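Local coordinates for protein putative cellulase CEL6 (Mycobacterium tuberculosis, PDB 1UP3) that probably hydrolyses beta-1,4-glucosidic bonds of cellulose as a family 6 endoglucanase, and binds a cello-oligosaccharide analogue in its catalytic domain, at residues Y76-H80 / F91-Y97; D120-A125 / R136-V140. All coordinates share one frame; numbering follows the deposited sequence.

Contact 1: residues Y76-H80 / F91-Y97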
loop_
_atom_site.group_PDB
_atom_site.type_symbol
_atom_site.label_atom_id
_atom_site.label_comp_id
_atom_site.label_asym_id
_atom_site.label_seq_id
_atom_site.Cartn_x
_atom_site.Cartn_y
_atom_site.Cartn_z
ATOM N N TYR A 76 -7.483 1.982 2.859
ATOM C CA TYR A 76 -7.605 3.089 1.895
ATOM C C TYR A 76 -9.026 3.658 1.960
ATOM O O TYR A 76 -9.781 3.604 0.981
ATOM C CB TYR A 76 -7.241 2.561 0.494
ATOM C CG TYR A 76 -6.994 3.583 -0.607
ATOM C CD1 TYR A 76 -6.160 4.667 -0.375
ATOM C CD2 TYR A 76 -7.534 3.412 -1.866
ATOM C CE1 TYR A 76 -5.886 5.616 -1.370
ATOM C CE2 TYR A 76 -7.276 4.326 -2.895
ATOM C CZ TYR A 76 -6.433 5.408 -2.649
ATOM O OH TYR A 76 -6.186 6.331 -3.663
ATOM N N GLY A 77 -9.401 4.129 3.146
ATOM C CA GLY A 77 -10.751 4.623 3.415
ATOM C C GLY A 77 -10.824 6.067 3.893
ATOM O O GLY A 77 -11.909 6.497 4.303
ATOM N N ILE A 78 -9.734 6.810 3.861
ATOM C CA ILE A 78 -9.722 8.165 4.478
ATOM C C ILE A 78 -10.774 9.069 3.846
ATOM O O ILE A 78 -11.028 9.002 2.641
ATOM C CB ILE A 78 -8.297 8.812 4.375
ATOM C CG1 ILE A 78 -8.063 9.880 5.434
ATOM C CG2 ILE A 78 -8.043 9.321 2.984
ATOM C CD1 ILE A 78 -7.921 9.317 6.832
ATOM N N PRO A 79 -11.446 9.882 4.641
ATOM C CA PRO A 79 -12.372 10.850 4.054
ATOM C C PRO A 79 -11.656 11.786 3.072
ATOM O O PRO A 79 -10.502 12.139 3.271
ATOM C CB PRO A 79 -12.917 11.613 5.274
ATOM C CG PRO A 79 -12.840 10.607 6.387
ATOM C CD PRO A 79 -11.529 9.891 6.097
ATOM N N HIS A 80 -12.351 12.162 2.005
ATOM C CA HIS A 80 -11.785 12.979 0.917
ATOM C C HIS A 80 -10.631 12.238 0.252
ATOM O O HIS A 80 -9.659 12.856 -0.161
ATOM C CB HIS A 80 -11.331 14.387 1.390
ATOM C CG HIS A 80 -12.269 15.004 2.374
ATOM N ND1 HIS A 80 -13.604 15.177 2.088
ATOM C CD2 HIS A 80 -12.095 15.417 3.648
ATOM C CE1 HIS A 80 -14.213 15.688 3.143
ATOM N NE2 HIS A 80 -13.326 15.834 4.111
ATOM N N PHE A 91 -14.641 7.059 3.372
ATOM C CA PHE A 91 -15.784 7.306 4.216
ATOM C C PHE A 91 -16.184 8.778 4.194
ATOM O O PHE A 91 -15.365 9.669 3.945
ATOM C CB PHE A 91 -15.529 6.789 5.625
ATOM C CG PHE A 91 -15.599 5.302 5.686
ATOM C CD1 PHE A 91 -16.835 4.665 5.791
ATOM C CD2 PHE A 91 -14.475 4.541 5.580
ATOM C CE1 PHE A 91 -16.929 3.295 5.783
ATOM C CE2 PHE A 91 -14.575 3.156 5.569
ATOM C CZ PHE A 91 -15.786 2.550 5.675
ATOM N N ALA A 92 -17.447 9.020 4.504
ATOM C CA ALA A 92 -17.981 10.370 4.407
ATOM C C ALA A 92 -17.438 11.300 5.487
ATOM O O ALA A 92 -17.134 12.453 5.183
ATOM C CB ALA A 92 -19.493 10.335 4.449
ATOM N N THR A 93 -17.293 10.806 6.715
ATOM C CA THR A 93 -16.891 11.625 7.842
ATOM C C THR A 93 -15.839 10.923 8.695
ATOM O O THR A 93 -15.648 9.707 8.623
ATOM C CB THR A 93 -18.084 11.931 8.765
ATOM O OG1 THR A 93 -18.517 10.728 9.394
ATOM C CG2 THR A 93 -19.264 12.459 7.995
ATOM N N GLY A 94 -15.181 11.701 9.525
ATOM C CA GLY A 94 -14.245 11.180 10.487
ATOM C C GLY A 94 -14.858 10.220 11.485
ATOM O O GLY A 94 -14.233 9.226 11.853
ATOM N N THR A 95 -16.095 10.488 11.933
ATOM C CA THR A 95 -16.796 9.549 12.802
ATOM C C THR A 95 -16.921 8.146 12.174
ATOM O O THR A 95 -16.673 7.127 12.820
ATOM C CB THR A 95 -18.167 10.104 13.107
ATOM O OG1 THR A 95 -18.005 11.253 13.920
ATOM C CG2 THR A 95 -18.969 9.127 13.957
ATOM N N ASP A 96 -17.307 8.122 10.909
ATOM C CA ASP A 96 -17.443 6.876 10.173
ATOM C C ASP A 96 -16.089 6.191 10.084
ATOM O O ASP A 96 -15.971 4.985 10.300
ATOM C CB ASP A 96 -17.955 7.123 8.765
ATOM C CG ASP A 96 -19.375 7.631 8.706
ATOM O OD1 ASP A 96 -20.204 7.272 9.546
ATOM O OD2 ASP A 96 -19.724 8.452 7.811
ATOM N N TYR A 97 -15.048 6.957 9.763
ATOM C CA TYR A 97 -13.722 6.361 9.603
ATOM C C TYR A 97 -13.243 5.757 10.927
ATOM O O TYR A 97 -12.672 4.655 10.965
ATOM C CB TYR A 97 -12.732 7.431 9.111
ATOM C CG TYR A 97 -11.353 6.866 8.802
ATOM C CD1 TYR A 97 -11.122 6.192 7.612
ATOM C CD2 TYR A 97 -10.312 6.936 9.723
ATOM C CE1 TYR A 97 -9.915 5.620 7.320
ATOM C CE2 TYR A 97 -9.058 6.364 9.416
ATOM C CZ TYR A 97 -8.890 5.715 8.217
ATOM O OH TYR A 97 -7.683 5.128 7.883
HETATM O O HOH W 1 -14.826 10.809 1.424
#
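Gly77 and Phe91 join the loop after strand 72-75 to the residues leading into helix 94-108 by one nearly straight backbone hydrogen bond, Phe91 N to Gly77 O at 2.9 Å (169° at the hydrogen). The same oxygen lies near the plane of the Phe91 ring, with Gly77 O 3.5 Å from Phe91 CD2 at the ring edge. Two further polar links follow at Phe91 O: Pro79 CA lies 3.2 Å from it in a CA-H...O contact, and a water that donates to this oxygen accepts from His80 N. Apolar contact centres on Tyr97. With CG anti to the backbone N (chi1 -175°), the Tyr97 ring extends from the first turn of the helix to the loop, alongside Gly77 and Ile78. Ile78 CD1 sits over one ring face, 4.1 Å from the centroid and shifted toward the rim, a CH-pi contact. Pro79 meets the ring obliquely, its CD 4.0 Å from Tyr97 CD1. At the helix start, Thr93 is the N-cap, its OG1 accepting from Asp96 N. The Tyr97 hydroxyl and the backbone N atoms of Gly77 and Ile78 all bond to Glu118, so the ring and the loop backbone are held by one carboxylate.

Contact 2: residues D120-A125 / R136-V140. With BGC (beta-D-glucopyranose), chain B.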
loop_
_atom_site.group_PDB
_atom_site.type_symbol
_atom_site.label_atom_id
_atom_site.label_comp_id
_atom_site.label_asym_id
_atom_site.label_seq_id
_atom_site.Cartn_x
_atom_site.Cartn_y
_atom_site.Cartn_z
ATOM N N ASP A 120 -1.099 7.790 0.383
ATOM C CA ASP A 120 -1.270 9.178 -0.104
ATOM C C ASP A 120 -1.850 10.123 0.912
ATOM O O ASP A 120 -1.804 11.321 0.677
ATOM C CB ASP A 120 -2.139 9.302 -1.361
ATOM C CG ASP A 120 -1.713 8.414 -2.505
ATOM O OD1 ASP A 120 -0.518 8.048 -2.606
ATOM O OD2 ASP A 120 -2.564 8.069 -3.375
ATOM N N ALA A 121 -2.381 9.642 2.039
ATOM C CA ALA A 121 -3.173 10.558 2.882
ATOM C C ALA A 121 -2.329 11.699 3.440
ATOM O O ALA A 121 -2.713 12.878 3.360
ATOM C CB ALA A 121 -3.884 9.817 3.987
ATOM N N LEU A 122 -1.199 11.377 4.031
ATOM C CA LEU A 122 -0.333 12.424 4.608
ATOM C C LEU A 122 0.294 13.277 3.499
ATOM O O LEU A 122 0.411 14.493 3.652
ATOM C CB LEU A 122 0.769 11.856 5.481
ATOM C CG LEU A 122 0.323 11.116 6.756
ATOM C CD1 LEU A 122 1.535 10.694 7.567
ATOM C CD2 LEU A 122 -0.580 11.977 7.592
ATOM N N ALA A 123 0.674 12.644 2.396
ATOM C CA ALA A 123 1.400 13.367 1.319
ATOM C C ALA A 123 0.488 14.313 0.571
ATOM O O ALA A 123 0.947 15.373 0.127
ATOM C CB ALA A 123 2.056 12.388 0.351
ATOM N N MET A 124 -0.792 13.943 0.432
ATOM C CA MET A 124 -1.764 14.709 -0.357
ATOM C C MET A 124 -2.572 15.694 0.499
ATOM O O MET A 124 -3.395 16.430 -0.027
ATOM C CB MET A 124 -2.706 13.780 -1.132
ATOM C CG MET A 124 -3.243 14.415 -2.414
ATOM S SD MET A 124 -4.496 13.389 -3.192
ATOM C CE MET A 124 -3.509 12.139 -3.692
ATOM N N ALA A 125 -2.292 15.745 1.792
ATOM C CA ALA A 125 -3.135 16.482 2.737
ATOM C C ALA A 125 -3.210 17.973 2.434
ATOM O O ALA A 125 -4.159 18.604 2.845
ATOM C CB ALA A 125 -2.695 16.235 4.139
ATOM N N ARG A 136 -7.583 15.121 9.232
ATOM C CA ARG A 136 -6.984 13.948 8.566
ATOM C C ARG A 136 -5.822 13.412 9.406
ATOM O O ARG A 136 -5.694 12.199 9.581
ATOM C CB ARG A 136 -6.508 14.312 7.148
ATOM C CG ARG A 136 -5.707 13.198 6.457
ATOM C CD ARG A 136 -5.499 13.393 5.020
ATOM N NE ARG A 136 -6.683 13.204 4.221
ATOM C CZ ARG A 136 -6.667 13.183 2.901
ATOM N NH1 ARG A 136 -5.497 13.318 2.258
ATOM N NH2 ARG A 136 -7.757 13.063 2.206
ATOM N N PHE A 137 -4.981 14.308 9.911
ATOM C CA PHE A 137 -3.842 13.879 10.729
ATOM C C PHE A 137 -4.362 13.157 11.990
ATOM O O PHE A 137 -3.827 12.113 12.379
ATOM C CB PHE A 137 -2.931 15.043 11.115
ATOM C CG PHE A 137 -2.222 15.713 9.948
ATOM C CD1 PHE A 137 -2.068 15.086 8.740
ATOM C CD2 PHE A 137 -1.722 16.994 10.083
ATOM C CE1 PHE A 137 -1.416 15.720 7.683
ATOM C CE2 PHE A 137 -1.073 17.613 9.023
ATOM C CZ PHE A 137 -0.917 16.955 7.839
ATOM N N ASP A 138 -5.420 13.695 12.605
ATOM C CA ASP A 138 -6.054 13.031 13.748
ATOM C C ASP A 138 -6.589 11.640 13.442
ATOM O O ASP A 138 -6.476 10.742 14.288
ATOM C CB ASP A 138 -7.155 13.888 14.346
ATOM C CG ASP A 138 -6.641 15.170 14.955
ATOM O OD1 ASP A 138 -5.419 15.300 15.220
ATOM O OD2 ASP A 138 -7.426 16.108 15.190
ATOM N N LEU A 139 -7.137 11.446 12.238
ATOM C CA LEU A 139 -7.642 10.145 11.818
ATOM C C LEU A 139 -6.518 9.138 11.580
ATOM O O LEU A 139 -6.641 7.978 11.962
ATOM C CB LEU A 139 -8.504 10.307 10.559
ATOM C CG LEU A 139 -9.797 11.080 10.810
ATOM C CD1 LEU A 139 -10.503 11.289 9.470
ATOM C CD2 LEU A 139 -10.687 10.475 11.817
ATOM N N VAL A 140 -5.407 9.590 11.007
ATOM C CA VAL A 140 -4.282 8.712 10.814
ATOM C C VAL A 140 -3.688 8.346 12.172
ATOM O O VAL A 140 -3.305 7.203 12.390
ATOM C CB VAL A 140 -3.251 9.299 9.833
ATOM C CG1 VAL A 140 -2.031 8.373 9.737
ATOM C CG2 VAL A 140 -3.910 9.456 8.463
HETATM C C2 BGC B . -1.999 10.470 -7.281
HETATM C C3 BGC B . -2.511 9.254 -6.523
HETATM C C4 BGC B . -1.506 8.105 -6.608
HETATM C C5 BGC B . -0.117 8.633 -6.189
HETATM C C6 BGC B . 0.976 7.577 -6.405
HETATM C C1 BGC B . -0.599 10.847 -6.782
HETATM O O2 BGC B . -2.922 11.571 -7.193
HETATM O O3 BGC B . -3.786 8.842 -6.989
HETATM O O4 BGC B . -1.870 7.000 -5.775
HETATM O O5 BGC B . 0.274 9.759 -6.958
HETATM O O6 BGC B . 2.226 8.050 -5.941
#
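Beside the glycan-binding site of this family 6 enzyme, the short, weakly bonded helix about 121-124 is held to helix 130-147 by Arg136 and a small apolar cluster. Arg136 NH1 donates to Ala121 O at 3.0 Å, with 153° at the hydrogen; the nitrogen lies in the carbonyl plane on a lone pair, and the oxygen lies near the guanidinium plane. The Arg136 chain runs out extended and bends at chi3 (-72°), which turns the guanidinium to this carbonyl while CD lies against two methyls, 4.1 Å from both Ala121 CB and Ala125 CB. Arg136 NH2 bonds to Pro79 O, so the two terminal nitrogens serve different carbonyls. Next to it the Phe137 ring is met obliquely by Leu122 CD2, 3.6 Å from CD1, and by Ala125 CB, 3.8 Å from CE1. Leu122 CD2 also touches Val140 CG2 at 4.3 Å. On the glycan side of the short helix, Asp120 OD2 accepts a 2.7 Å hydrogen bond from O4 of a bound glucose, and Met124 CE approaches O2 of the same sugar at 3.6 Å. The backbone N of Asp120 donates to Asp158 OD2, which anchors the residue's main chain. Around the cluster, Met170 and Leu174 of helix 167-176 pack on Leu122, while Val157 of strand 153-158 lies against both Leu122 and Val140.

How the contacts relate
Contact 1 closes before contact 2 opens along the chain, and their centres are 11 Å apart on the same side of the chain's centre. They occupy successive crossovers of the parallel sheet: in contact 1 the loop 76-80 follows strand 72-75 and residues 91-97 enter helix 94-108, whereas in contact 2 residues 120-125 follow strand 113-117 and residues 136-140 belong to helix 130-147. The two contacts touch directly, through the arginine of contact 2 and through Leu139, which packs with CD1 on Pro79 and with CD2 beside Gly94 O. Neighbouring strand-to-helix loops are thereby tied to each other and to both helices, and residues 120-125 extend this connected region to the bound glycan.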